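Side-chain contacts in N-acetylneuraminic acid (Sialic acid) synthetase (Leptospira borgpetersenii serovar Hardjo-bovis, PDB 6NCS), which probably makes N-acylneuraminate-9-phosphate, a sialic acid precursor, and binds a manganese ion in a TIM-barrel domain: residues L219-G224 / T257-I262; Y207-H210 / I216-L219; S65-G70 / P107-N112. All blocks are in the same frame, centred on the assembly; numbering follows the deposited sequence. Where two conformers were deposited one is given.

How the contacts relate
All three contacts lie within one parallel (beta/alpha) barrel. Nearest the N terminus, contact 3 closes a loop of 36 residues, tying the short helix 65-69, which follows strand 57-62, to the end of strand 102-107 and the start of helix 110-118. Contact 2 comes later and spans only five residues, folding helix 215-222 back on strand 205-209. Contact 1 begins on Leu-219, where contact 2 ends, and bridges 32 residues to helix 249-266. No contact nests within or crosses another. Contacts 1 and 2 touch, whereas contacts 1 and 3 stand on opposite sides of the chain's centre, their centres about 34 Å apart, yet both touch the second subunit.

Contact 1: residues L219-G224 / T257-I262; sequences LAVASG and TETERI
Val-221 packs against Thr-259 and Ile-262 in a contact made almost entirely by methyl groups, between helices 215-222 and 249-266, neighbours on the outside of the barrel. Val-221 CG1 meets Ile-262 CG2 at 3.9 Å, while its other branch, CG2, lies 3.9 Å from the methyl CG2 of Thr-259, the valine and threonine side chains crossing at about a right angle. Ala-222 adds a smaller surface, its CB standing 4.0 Å from Ile-262 CG2. That methyl therefore faces two consecutive residues of the other helix; it is placed there by a first torsion of -68°, which sets CG2 anti to the isoleucine's own backbone N. Short and beta-branched side chains suit such a place, since they offer methyls close to the backbone and let the helices approach. Leu-218 adds to the packing on Thr-259 and Ile-262.

The threonine hydroxyl is bonded within its own helix: Thr-259 OG1 bonds to the carbonyl of Leu-255 one turn earlier, which leaves its methyl for Val-221. At the end of helix 215-222, Gly-224, with positive phi, is the C-prime residue of a Schellman motif, its N bonding to Val-221 O; at its backbone angles a CB would press on the preceding carbonyl.

The charged pair lies away from the apolar contact. Arg-261 grips Glu-258 side-on, NH2 reaching OE1 and NE reaching OE2, each at 2.8 Å and the first nearly straight at 173°. The guanidinium also forms salt bridges with Glu-186 and Glu-215 of the second subunit.

With no hydrogen bond or salt bridge between the two segments, their direct contact rests on the fit of buried methyls, and the charge of Arg-261 is met elsewhere, by Glu-258 and by the second subunit.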
ATOM      1  N   LEU A 219      -3.452   3.688   4.909  1.00 13.64           N
ATOM      2  CA  LEU A 219      -2.229   3.283   4.229  1.00 11.99           C
ATOM      3  C   LEU A 219      -1.942   1.805   4.461  1.00 10.96           C
ATOM      4  O   LEU A 219      -1.429   1.124   3.566  1.00 12.77           O
ATOM      5  CB  LEU A 219      -1.047   4.150   4.688  1.00 13.35           C
ATOM      6  CG  LEU A 219      -1.110   5.613   4.229  1.00 14.90           C
ATOM      7  CD1 LEU A 219      -0.055   6.451   4.907  1.00 17.50           C
ATOM      8  CD2 LEU A 219      -0.970   5.681   2.713  1.00 15.96           C
ATOM      9  N   ALA A 220      -2.302   1.282   5.636  1.00 11.84           N
ATOM     10  CA  ALA A 220      -2.072  -0.138   5.891  1.00 10.92           C
ATOM     11  C   ALA A 220      -2.914  -1.006   4.972  1.00 12.89           C
ATOM     12  O   ALA A 220      -2.439  -2.037   4.481  1.00 14.63           O
ATOM     13  CB  ALA A 220      -2.357  -0.472   7.360  1.00 11.03           C
ATOM     14  N   VAL A 221      -4.156  -0.589   4.699  1.00  8.96           N
ATOM     15  CA  VAL A 221      -4.980  -1.276   3.700  1.00 12.08           C
ATOM     16  C   VAL A 221      -4.302  -1.254   2.337  1.00 15.73           C
ATOM     17  O   VAL A 221      -4.232  -2.281   1.653  1.00 11.28           O
ATOM     18  CB  VAL A 221      -6.390  -0.657   3.631  1.00 11.67           C
ATOM     19  CG1 VAL A 221      -7.176  -1.261   2.475  1.00 11.55           C
ATOM     20  CG2 VAL A 221      -7.132  -0.865   4.942  1.00 13.89           C
ATOM     21  N   ALA A 222      -3.798  -0.087   1.912  1.00 12.99           N
ATOM     22  CA  ALA A 222      -3.100  -0.041   0.630  1.00 11.46           C
ATOM     23  C   ALA A 222      -1.860  -0.929   0.630  1.00 11.38           C
ATOM     24  O   ALA A 222      -1.475  -1.462  -0.419  1.00 17.45           O
ATOM     25  CB  ALA A 222      -2.713   1.399   0.269  1.00 15.10           C
ATOM     26  N   SER A 223      -1.234  -1.120   1.784  1.00 12.79           N
ATOM     27  CA  SER A 223      -0.052  -1.964   1.854  0.68 13.00           C
ATOM     28  C   SER A 223      -0.390  -3.438   2.074  1.00 15.89           C
ATOM     29  O   SER A 223       0.522  -4.240   2.293  1.00 20.46           O
ATOM     30  CB  SER A 223       0.892  -1.468   2.948  0.68 14.99           C
ATOM     31  OG  SER A 223       0.404  -1.813   4.227  0.68 20.47           O
ATOM     32  N   GLY A 224      -1.666  -3.810   2.026  1.00 15.51           N
ATOM     33  CA  GLY A 224      -2.051  -5.218   2.040  1.00 12.77           C
ATOM     34  C   GLY A 224      -2.852  -5.697   3.237  1.00 16.79           C
ATOM     35  O   GLY A 224      -3.205  -6.885   3.270  1.00 15.49           O
ATOM     36  N   THR A 257     -15.584   3.539   4.947  1.00 10.76           N
ATOM     37  CA  THR A 257     -15.866   3.819   3.537  1.00 16.64           C
ATOM     38  C   THR A 257     -14.582   4.051   2.757  1.00 15.00           C
ATOM     39  O   THR A 257     -14.503   3.712   1.566  1.00 12.51           O
ATOM     40  CB  THR A 257     -16.812   5.021   3.367  1.00 17.41           C
ATOM     41  OG1 THR A 257     -16.233   6.203   3.928  1.00 17.91           O
ATOM     42  CG2 THR A 257     -18.156   4.749   4.038  1.00 16.49           C
ATOM     43  N   GLU A 258     -13.566   4.618   3.403  1.00 13.16           N
ATOM     44  CA  GLU A 258     -12.303   4.812   2.704  1.00 15.70           C
ATOM     45  C   GLU A 258     -11.574   3.490   2.511  1.00 11.02           C
ATOM     46  O   GLU A 258     -10.912   3.296   1.488  1.00 13.79           O
ATOM     47  CB  GLU A 258     -11.437   5.820   3.453  1.00 14.00           C
ATOM     48  CG  GLU A 258     -11.919   7.273   3.268  1.00 13.57           C
ATOM     49  CD  GLU A 258     -11.698   7.789   1.846  1.00 18.72           C
ATOM     50  OE1 GLU A 258     -10.590   8.286   1.549  1.00 23.45           O
ATOM     51  OE2 GLU A 258     -12.635   7.705   1.027  1.00 18.80           O
ATOM     52  N   THR A 259     -11.707   2.557   3.459  1.00 12.55           N
ATOM     53  CA  THR A 259     -11.140   1.229   3.252  1.00 10.41           C
ATOM     54  C   THR A 259     -11.759   0.556   2.038  1.00 15.60           C
ATOM     55  O   THR A 259     -11.047  -0.044   1.219  1.00 13.92           O
ATOM     56  CB  THR A 259     -11.345   0.369   4.496  1.00 12.12           C
ATOM     57  OG1 THR A 259     -10.551   0.886   5.564  1.00 14.37           O
ATOM     58  CG2 THR A 259     -10.924  -1.046   4.217  1.00 15.00           C
ATOM     59  N   GLU A 260     -13.085   0.653   1.899  1.00 13.13           N
ATOM     60  CA  GLU A 260     -13.748   0.063   0.745  1.00 14.08           C
ATOM     61  C   GLU A 260     -13.259   0.717  -0.539  1.00 15.95           C
ATOM     62  O   GLU A 260     -13.022   0.038  -1.545  1.00 15.69           O
ATOM     63  CB  GLU A 260     -15.266   0.189   0.901  1.00 17.42           C
ATOM     64  CG  GLU A 260     -15.817  -0.705   2.017  1.00 31.53           C
ATOM     65  CD  GLU A 260     -17.220  -0.327   2.525  1.00 42.24           C
ATOM     66  OE1 GLU A 260     -17.711   0.799   2.265  1.00 39.93           O
ATOM     67  OE2 GLU A 260     -17.828  -1.173   3.213  1.00 32.07           O
ATOM     68  N   ARG A 261     -13.070   2.036  -0.510  1.00 12.15           N
ATOM     69  CA  ARG A 261     -12.621   2.736  -1.704  1.00 11.78           C
ATOM     70  C   ARG A 261     -11.205   2.324  -2.080  1.00 13.44           C
ATOM     71  O   ARG A 261     -10.919   2.091  -3.260  1.00 14.97           O
ATOM     72  CB  ARG A 261     -12.724   4.252  -1.490  1.00 12.62           C
ATOM     73  CG  ARG A 261     -12.366   5.060  -2.723  1.00 19.48           C
ATOM     74  CD  ARG A 261     -12.661   6.543  -2.513  1.00 21.23           C
ATOM     75  NE  ARG A 261     -11.696   7.159  -1.607  1.00 17.29           N
ATOM     76  CZ  ARG A 261     -10.538   7.677  -2.008  1.00 21.54           C
ATOM     77  NH1 ARG A 261     -10.221   7.658  -3.296  1.00 23.91           N
ATOM     78  NH2 ARG A 261      -9.703   8.223  -1.128  1.00 17.70           N
ATOM     79  N   ILE A 262     -10.302   2.219  -1.094  1.00 10.60           N
ATOM     80  CA  ILE A 262      -8.935   1.793  -1.394  1.00 11.67           C
ATOM     81  C   ILE A 262      -8.921   0.348  -1.887  1.00 13.45           C
ATOM     82  O   ILE A 262      -8.162   0.000  -2.798  1.00 16.29           O
ATOM     83  CB  ILE A 262      -8.028   1.996  -0.165  1.00 12.03           C
ATOM     84  CG1 ILE A 262      -7.842   3.487   0.100  1.00 18.71           C
ATOM     85  CG2 ILE A 262      -6.665   1.331  -0.367  1.00 15.66           C
ATOM     86  CD1 ILE A 262      -7.215   3.810   1.483  1.00 17.39           C
TER

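Contact 2: residues Y207-H210 / I216-L219; sequences YSDH and IPLL. With MN (manganese (II) ion), chain C.
Tyr-207 and Asp-209 pack on Ile-216 and Pro-217 in a buried strand-to-helix contact inside a beta-alpha-beta unit of the TIM barrel, formed by strand 205-209, helix 215-222 and strand 227-231. Tyr-207 and Asp-209 lie two residues apart and both direct their side chains toward the helix, whereas the intervening Ser-208 points away from it. Tyr-207 reaches the helix with the phenol end of its ring: OH lies 3.5 Å from Ile-216 CG2, and CE2 is 4.0 Å from Pro-217 CA. The ring meets both residues obliquely, and its hydroxyl needs a polar partner in this buried setting. Asp-209 supplies one, accepting from Tyr-207 OH at 2.8 Å through the anti lone pair of OD1. The two side chains are thereby locked together against the helix.

The other carboxylate oxygen, OD2, bonds to Ser-211 and forms a salt bridge with Lys-230. Proline suits the first turn of helix 215-222, where its missing N-H costs no helical bond. Pro-217 CD lies 3.5 Å from Asp-209 OD1, the aspartate CG being anti to its backbone N (chi1 -171°), which carries the carboxylate over to the proline ring. The next residue, His-210, binds manganese together with His-231. Its NE2 lies 2.1 Å from the metal, and water 1 is a further ligand at 2.0 Å from the ion.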
ATOM      1  N   TYR A 207      -3.710  -5.291  10.415  1.00 11.89           N
ATOM      2  CA  TYR A 207      -2.993  -4.207  11.072  1.00 16.11           C
ATOM      3  C   TYR A 207      -3.836  -3.659  12.213  1.00 13.55           C
ATOM      4  O   TYR A 207      -5.028  -3.382  12.029  1.00 13.93           O
ATOM      5  CB  TYR A 207      -2.663  -3.090  10.068  1.00 11.03           C
ATOM      6  CG  TYR A 207      -2.065  -1.863  10.735  1.00 11.48           C
ATOM      7  CD1 TYR A 207      -0.811  -1.924  11.343  1.00 17.89           C
ATOM      8  CD2 TYR A 207      -2.775  -0.670  10.807  1.00 14.20           C
ATOM      9  CE1 TYR A 207      -0.273  -0.820  11.980  1.00 13.04           C
ATOM     10  CE2 TYR A 207      -2.240   0.439  11.438  1.00 16.06           C
ATOM     11  CZ  TYR A 207      -0.999   0.353  12.029  1.00 15.36           C
ATOM     12  OH  TYR A 207      -0.474   1.448  12.677  1.00 15.54           O
ATOM     13  N   SER A 208      -3.214  -3.492  13.381  1.00 10.45           N
ATOM     14  CA  SER A 208      -3.840  -2.860  14.535  1.00 13.40           C
ATOM     15  C   SER A 208      -3.183  -1.507  14.785  1.00 16.65           C
ATOM     16  O   SER A 208      -1.960  -1.431  14.928  1.00 15.57           O
ATOM     17  CB  SER A 208      -3.719  -3.756  15.776  1.00 13.60           C
ATOM     18  OG  SER A 208      -4.359  -3.146  16.879  1.00 20.68           O
ATOM     19  N   ASP A 209      -3.982  -0.445  14.835  1.00 13.77           N
ATOM     20  CA  ASP A 209      -3.450   0.911  14.873  1.00 15.51           C
ATOM     21  C   ASP A 209      -3.429   1.489  16.279  1.00 16.80           C
ATOM     22  O   ASP A 209      -4.364   1.291  17.068  1.00 19.40           O
ATOM     23  CB  ASP A 209      -4.258   1.854  13.983  1.00 16.98           C
ATOM     24  CG  ASP A 209      -3.589   3.211  13.833  1.00 15.83           C
ATOM     25  OD1 ASP A 209      -2.477   3.266  13.266  1.00 18.07           O
ATOM     26  OD2 ASP A 209      -4.162   4.220  14.284  1.00 20.12           O
ATOM     27  N   HIS A 210      -2.375   2.258  16.568  1.00 15.36           N
ATOM     28  CA  HIS A 210      -2.285   3.038  17.799  1.00 16.48           C
ATOM     29  C   HIS A 210      -1.854   4.471  17.502  1.00 17.32           C
ATOM     30  O   HIS A 210      -1.248   5.141  18.345  1.00 18.55           O
ATOM     31  CB  HIS A 210      -1.356   2.358  18.800  1.00 23.51           C
ATOM     32  CG  HIS A 210      -1.878   1.034  19.253  1.00 30.18           C
ATOM     33  ND1 HIS A 210      -1.494  -0.156  18.675  1.00 28.05           N
ATOM     34  CD2 HIS A 210      -2.826   0.720  20.168  1.00 29.96           C
ATOM     35  CE1 HIS A 210      -2.148  -1.152  19.248  1.00 33.36           C
ATOM     36  NE2 HIS A 210      -2.964  -0.646  20.156  1.00 31.21           N
ATOM     37  N   ILE A 216      -2.963   6.332   8.835  1.00 15.06           N
ATOM     38  CA  ILE A 216      -2.058   5.181   8.870  1.00 14.46           C
ATOM     39  C   ILE A 216      -2.802   3.865   8.647  1.00 19.92           C
ATOM     40  O   ILE A 216      -2.355   3.065   7.809  1.00 12.65           O
ATOM     41  CB  ILE A 216      -1.217   5.201  10.155  1.00 15.23           C
ATOM     42  CG1 ILE A 216      -0.311   6.432  10.159  1.00 16.83           C
ATOM     43  CG2 ILE A 216      -0.364   3.950  10.231  1.00 16.08           C
ATOM     44  CD1 ILE A 216       0.485   6.654  11.439  1.00 24.12           C
ATOM     45  N   PRO A 217      -3.935   3.589   9.309  1.00 12.51           N
ATOM     46  CA  PRO A 217      -4.681   2.370   8.944  1.00 16.09           C
ATOM     47  C   PRO A 217      -5.132   2.323   7.478  1.00 12.40           C
ATOM     48  O   PRO A 217      -5.145   1.239   6.881  1.00 13.47           O
ATOM     49  CB  PRO A 217      -5.875   2.372   9.920  1.00 16.50           C
ATOM     50  CG  PRO A 217      -5.839   3.653  10.658  1.00 17.37           C
ATOM     51  CD  PRO A 217      -4.442   4.207  10.547  1.00 15.13           C
ATOM     52  N   LEU A 218      -5.482   3.452   6.869  1.00 13.33           N
ATOM     53  CA  LEU A 218      -5.823   3.430   5.444  1.00 11.12           C
ATOM     54  C   LEU A 218      -4.605   3.088   4.594  1.00 11.50           C
ATOM     55  O   LEU A 218      -4.704   2.309   3.634  1.00 13.36           O
ATOM     56  CB  LEU A 218      -6.410   4.779   5.019  1.00 12.12           C
ATOM     57  CG  LEU A 218      -7.783   5.024   5.676  1.00 14.22           C
ATOM     58  CD1 LEU A 218      -8.259   6.422   5.373  1.00 14.28           C
ATOM     59  CD2 LEU A 218      -8.777   4.004   5.134  1.00 16.79           C
ATOM     60  N   LEU A 219      -3.452   3.688   4.909  1.00 13.64           N
ATOM     61  CA  LEU A 219      -2.229   3.283   4.229  1.00 11.99           C
ATOM     62  C   LEU A 219      -1.942   1.805   4.461  1.00 10.96           C
ATOM     63  O   LEU A 219      -1.429   1.124   3.566  1.00 12.77           O
ATOM     64  CB  LEU A 219      -1.047   4.150   4.688  1.00 13.35           C
ATOM     65  CG  LEU A 219      -1.110   5.613   4.229  1.00 14.90           C
ATOM     66  CD1 LEU A 219      -0.055   6.451   4.907  1.00 17.50           C
ATOM     67  CD2 LEU A 219      -0.970   5.681   2.713  1.00 15.96           C
TER
HETATM   68 MN    MN C 301      -4.596  -1.539  21.201  0.66 19.63          MN
HETATM   69  O   HOH W   1      -5.670  -2.205  19.702  1.00 24.55           O

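Contact 3: residues S65-G70 / P107-N112; sequences SEERFG and PFDVPN
Arg-68 lays its guanidinium flat over one face of the Phe-108 ring, a cation-pi stack with centres 3.8 Å apart and planes 22° from parallel. Phe-108 CZ sits over the centre of the guanidinium, 3.3 Å from Arg-68 NH2, and the aliphatic part of the arginine joins in, its CD forming a CH-pi contact 4.2 Å from the ring centroid. An arginine chain extended from CG to NE, with CG anti to the backbone N (chi1 -177°), carries the cation across to the ring. Stacking leaves the in-plane N-H groups available, and NH1 bonds to Gln-61; Tyr-63 provides a further cation-pi partner.

The segments belong to the TIM barrel: helix 65-69 follows strand 57-62, and Phe-108 lies just past the adjacent strand 102-107, near a bound citrate and on the manganese-bearing side of the fold, the side chain of Arg-68 coming within about 8 Å of the manganese ion.

Water joins the polar groups beside the stack. Water 2 donates to Glu-67 OE2 and Phe-108 O, at 2.7 Å to each, bridging two acceptors that could not bond directly. The carboxylates of Glu-67 and Asp-109 also come close, OE1 and OD2 being 4.2 Å apart. Their like charges are probably offset by the second subunit, whose Arg-288 and Lys-290 form salt bridges with Glu-67; Arg-288 also bonds to Phe-108 O.

Asp-109 also caps a helix: it is the N-cap of helix 110-118, and its OD1 accepts from both Asn-112 N and Asn-112 ND2, each at 2.9 Å. A short acid suits this position because it can turn back to an otherwise unbonded N-H of the first helical turn, and the asparagine amide adds a second grip on the same oxygen.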
ATOM      1  N   SER A  65      -7.525  -6.557  36.908  1.00 24.37           N
ATOM      2  CA  SER A  65      -6.538  -5.477  36.953  1.00 29.18           C
ATOM      3  C   SER A  65      -5.238  -5.923  37.615  1.00 33.86           C
ATOM      4  O   SER A  65      -4.145  -5.670  37.092  1.00 26.02           O
ATOM      5  CB  SER A  65      -7.119  -4.271  37.694  1.00 25.98           C
ATOM      6  OG  SER A  65      -8.286  -3.791  37.045  1.00 24.86           O
ATOM      7  N   GLU A  66      -5.339  -6.567  38.784  1.00 27.45           N
ATOM      8  CA  GLU A  66      -4.144  -6.984  39.513  1.00 28.87           C
ATOM      9  C   GLU A  66      -3.350  -8.034  38.738  1.00 35.39           C
ATOM     10  O   GLU A  66      -2.113  -8.013  38.734  1.00 28.81           O
ATOM     11  CB  GLU A  66      -4.533  -7.517  40.891  1.00 30.49           C
ATOM     12  CG  GLU A  66      -4.977  -6.441  41.870  1.00 37.37           C
ATOM     13  CD  GLU A  66      -6.457  -6.111  41.774  1.00 39.80           C
ATOM     14  OE1 GLU A  66      -7.144  -6.633  40.868  1.00 32.48           O
ATOM     15  OE2 GLU A  66      -6.936  -5.330  42.625  1.00 39.64           O
ATOM     16  N   GLU A  67      -4.042  -8.972  38.091  1.00 26.98           N
ATOM     17  CA  GLU A  67      -3.350  -9.953  37.266  1.00 27.73           C
ATOM     18  C   GLU A  67      -2.624  -9.263  36.118  1.00 33.70           C
ATOM     19  O   GLU A  67      -1.490  -9.619  35.769  1.00 30.75           O
ATOM     20  CB  GLU A  67      -4.360 -10.974  36.739  1.00 34.75           C
ATOM     21  CG  GLU A  67      -3.769 -12.254  36.190  1.00 28.99           C
ATOM     22  CD  GLU A  67      -3.257 -12.123  34.769  1.00 29.21           C
ATOM     23  OE1 GLU A  67      -3.665 -11.176  34.053  1.00 26.30           O
ATOM     24  OE2 GLU A  67      -2.438 -12.982  34.368  1.00 26.37           O
ATOM     25  N   ARG A  68      -3.257  -8.247  35.544  1.00 24.41           N
ATOM     26  CA  ARG A  68      -2.739  -7.629  34.333  1.00 23.37           C
ATOM     27  C   ARG A  68      -1.552  -6.719  34.629  1.00 27.71           C
ATOM     28  O   ARG A  68      -0.604  -6.654  33.837  1.00 27.61           O
ATOM     29  CB  ARG A  68      -3.862  -6.855  33.653  1.00 23.53           C
ATOM     30  CG  ARG A  68      -3.497  -6.205  32.341  1.00 25.37           C
ATOM     31  CD  ARG A  68      -4.735  -5.573  31.753  1.00 20.08           C
ATOM     32  NE  ARG A  68      -4.486  -4.833  30.523  1.00 19.32           N
ATOM     33  CZ  ARG A  68      -5.452  -4.313  29.779  1.00 19.14           C
ATOM     34  NH1 ARG A  68      -6.725  -4.458  30.153  1.00 19.08           N
ATOM     35  NH2 ARG A  68      -5.157  -3.655  28.665  1.00 22.16           N
ATOM     36  N   PHE A  69      -1.574  -6.003  35.758  1.00 27.71           N
ATOM     37  CA  PHE A  69      -0.551  -4.991  35.998  1.00 27.33           C
ATOM     38  C   PHE A  69       0.279  -5.200  37.253  1.00 34.57           C
ATOM     39  O   PHE A  69       1.257  -4.467  37.444  1.00 36.88           O
ATOM     40  CB  PHE A  69      -1.183  -3.590  36.028  1.00 30.72           C
ATOM     41  CG  PHE A  69      -1.662  -3.131  34.685  1.00 32.21           C
ATOM     42  CD1 PHE A  69      -0.752  -2.858  33.674  1.00 30.24           C
ATOM     43  CD2 PHE A  69      -3.014  -3.010  34.415  1.00 24.61           C
ATOM     44  CE1 PHE A  69      -1.182  -2.455  32.432  1.00 32.18           C
ATOM     45  CE2 PHE A  69      -3.453  -2.608  33.173  1.00 29.26           C
ATOM     46  CZ  PHE A  69      -2.535  -2.326  32.175  1.00 34.94           C
ATOM     47  N   GLY A  70      -0.059  -6.166  38.096  1.00 38.67           N
ATOM     48  CA  GLY A  70       0.822  -6.539  39.191  1.00 40.78           C
ATOM     49  C   GLY A  70       1.037  -5.396  40.163  1.00 45.63           C
ATOM     50  O   GLY A  70       0.086  -4.820  40.702  1.00 45.73           O
ATOM     51  N   PRO A 107      -9.331 -11.598  26.090  1.00 14.12           N
ATOM     52  CA  PRO A 107      -9.063 -12.082  27.448  1.00 14.92           C
ATOM     53  C   PRO A 107      -7.602 -11.864  27.806  1.00 15.46           C
ATOM     54  O   PRO A 107      -6.707 -11.993  26.969  1.00 16.75           O
ATOM     55  CB  PRO A 107      -9.388 -13.576  27.362  1.00 14.76           C
ATOM     56  CG  PRO A 107      -8.978 -13.932  25.966  1.00 13.95           C
ATOM     57  CD  PRO A 107      -9.371 -12.705  25.118  1.00 14.47           C
ATOM     58  N   PHE A 108      -7.358 -11.543  29.069  1.00 16.59           N
ATOM     59  CA  PHE A 108      -5.997 -11.355  29.543  1.00 17.41           C
ATOM     60  C   PHE A 108      -5.552 -12.470  30.468  1.00 22.64           C
ATOM     61  O   PHE A 108      -4.407 -12.458  30.921  1.00 19.74           O
ATOM     62  CB  PHE A 108      -5.857  -9.991  30.234  1.00 18.57           C
ATOM     63  CG  PHE A 108      -5.806  -8.834  29.268  1.00 21.96           C
ATOM     64  CD1 PHE A 108      -6.951  -8.397  28.627  1.00 21.48           C
ATOM     65  CD2 PHE A 108      -4.603  -8.200  28.987  1.00 21.33           C
ATOM     66  CE1 PHE A 108      -6.903  -7.337  27.722  1.00 21.53           C
ATOM     67  CE2 PHE A 108      -4.552  -7.137  28.082  1.00 21.17           C
ATOM     68  CZ  PHE A 108      -5.699  -6.713  27.453  1.00 22.29           C
ATOM     69  N   ASP A 109      -6.426 -13.432  30.753  1.00 20.84           N
ATOM     70  CA  ASP A 109      -6.052 -14.612  31.514  1.00 18.76           C
ATOM     71  C   ASP A 109      -7.000 -15.736  31.133  1.00 27.11           C
ATOM     72  O   ASP A 109      -7.968 -15.536  30.398  1.00 20.28           O
ATOM     73  CB  ASP A 109      -6.059 -14.343  33.029  1.00 20.40           C
ATOM     74  CG  ASP A 109      -7.405 -13.838  33.557  1.00 30.55           C
ATOM     75  OD1 ASP A 109      -8.469 -14.139  32.985  1.00 24.40           O
ATOM     76  OD2 ASP A 109      -7.389 -13.141  34.593  1.00 30.00           O
ATOM     77  N   VAL A 110      -6.719 -16.927  31.649  1.00 21.34           N
ATOM     78  CA  VAL A 110      -7.473 -18.118  31.268  1.00 22.68           C
ATOM     79  C   VAL A 110      -8.892 -18.079  31.839  1.00 19.34           C
ATOM     80  O   VAL A 110      -9.834 -18.465  31.129  1.00 23.89           O
ATOM     81  CB  VAL A 110      -6.718 -19.392  31.689  1.00 28.58           C
ATOM     82  CG1 VAL A 110      -7.612 -20.614  31.579  1.00 33.04           C
ATOM     83  CG2 VAL A 110      -5.474 -19.559  30.814  1.00 27.69           C
ATOM     84  N   PRO A 111      -9.119 -17.635  33.087  1.00 23.39           N
ATOM     85  CA  PRO A 111     -10.516 -17.544  33.556  1.00 25.10           C
ATOM     86  C   PRO A 111     -11.380 -16.659  32.684  1.00 23.40           C
ATOM     87  O   PRO A 111     -12.538 -17.005  32.414  1.00 21.45           O
ATOM     88  CB  PRO A 111     -10.371 -16.984  34.978  1.00 31.02           C
ATOM     89  CG  PRO A 111      -9.051 -17.502  35.423  1.00 27.91           C
ATOM     90  CD  PRO A 111      -8.174 -17.404  34.198  1.00 23.36           C
ATOM     91  N   ASN A 112     -10.846 -15.525  32.222  1.00 19.69           N
ATOM     92  CA  ASN A 112     -11.622 -14.657  31.345  1.00 21.65           C
ATOM     93  C   ASN A 112     -11.827 -15.290  29.973  1.00 21.20           C
ATOM     94  O   ASN A 112     -12.899 -15.153  29.376  1.00 19.51           O
ATOM     95  CB  ASN A 112     -10.945 -13.287  31.218  1.00 18.04           C
ATOM     96  CG  ASN A 112     -11.366 -12.330  32.317  1.00 21.94           C
ATOM     97  OD1 ASN A 112     -12.469 -11.777  32.283  1.00 29.35           O
ATOM     98  ND2 ASN A 112     -10.503 -12.142  33.307  1.00 23.17           N
TER
HETATM   99  O   HOH W   2      -2.399 -14.021  31.863  1.00 23.48           O
HETATM  100  O   HOH W   3      -6.279 -10.556  33.715  1.00 25.52           O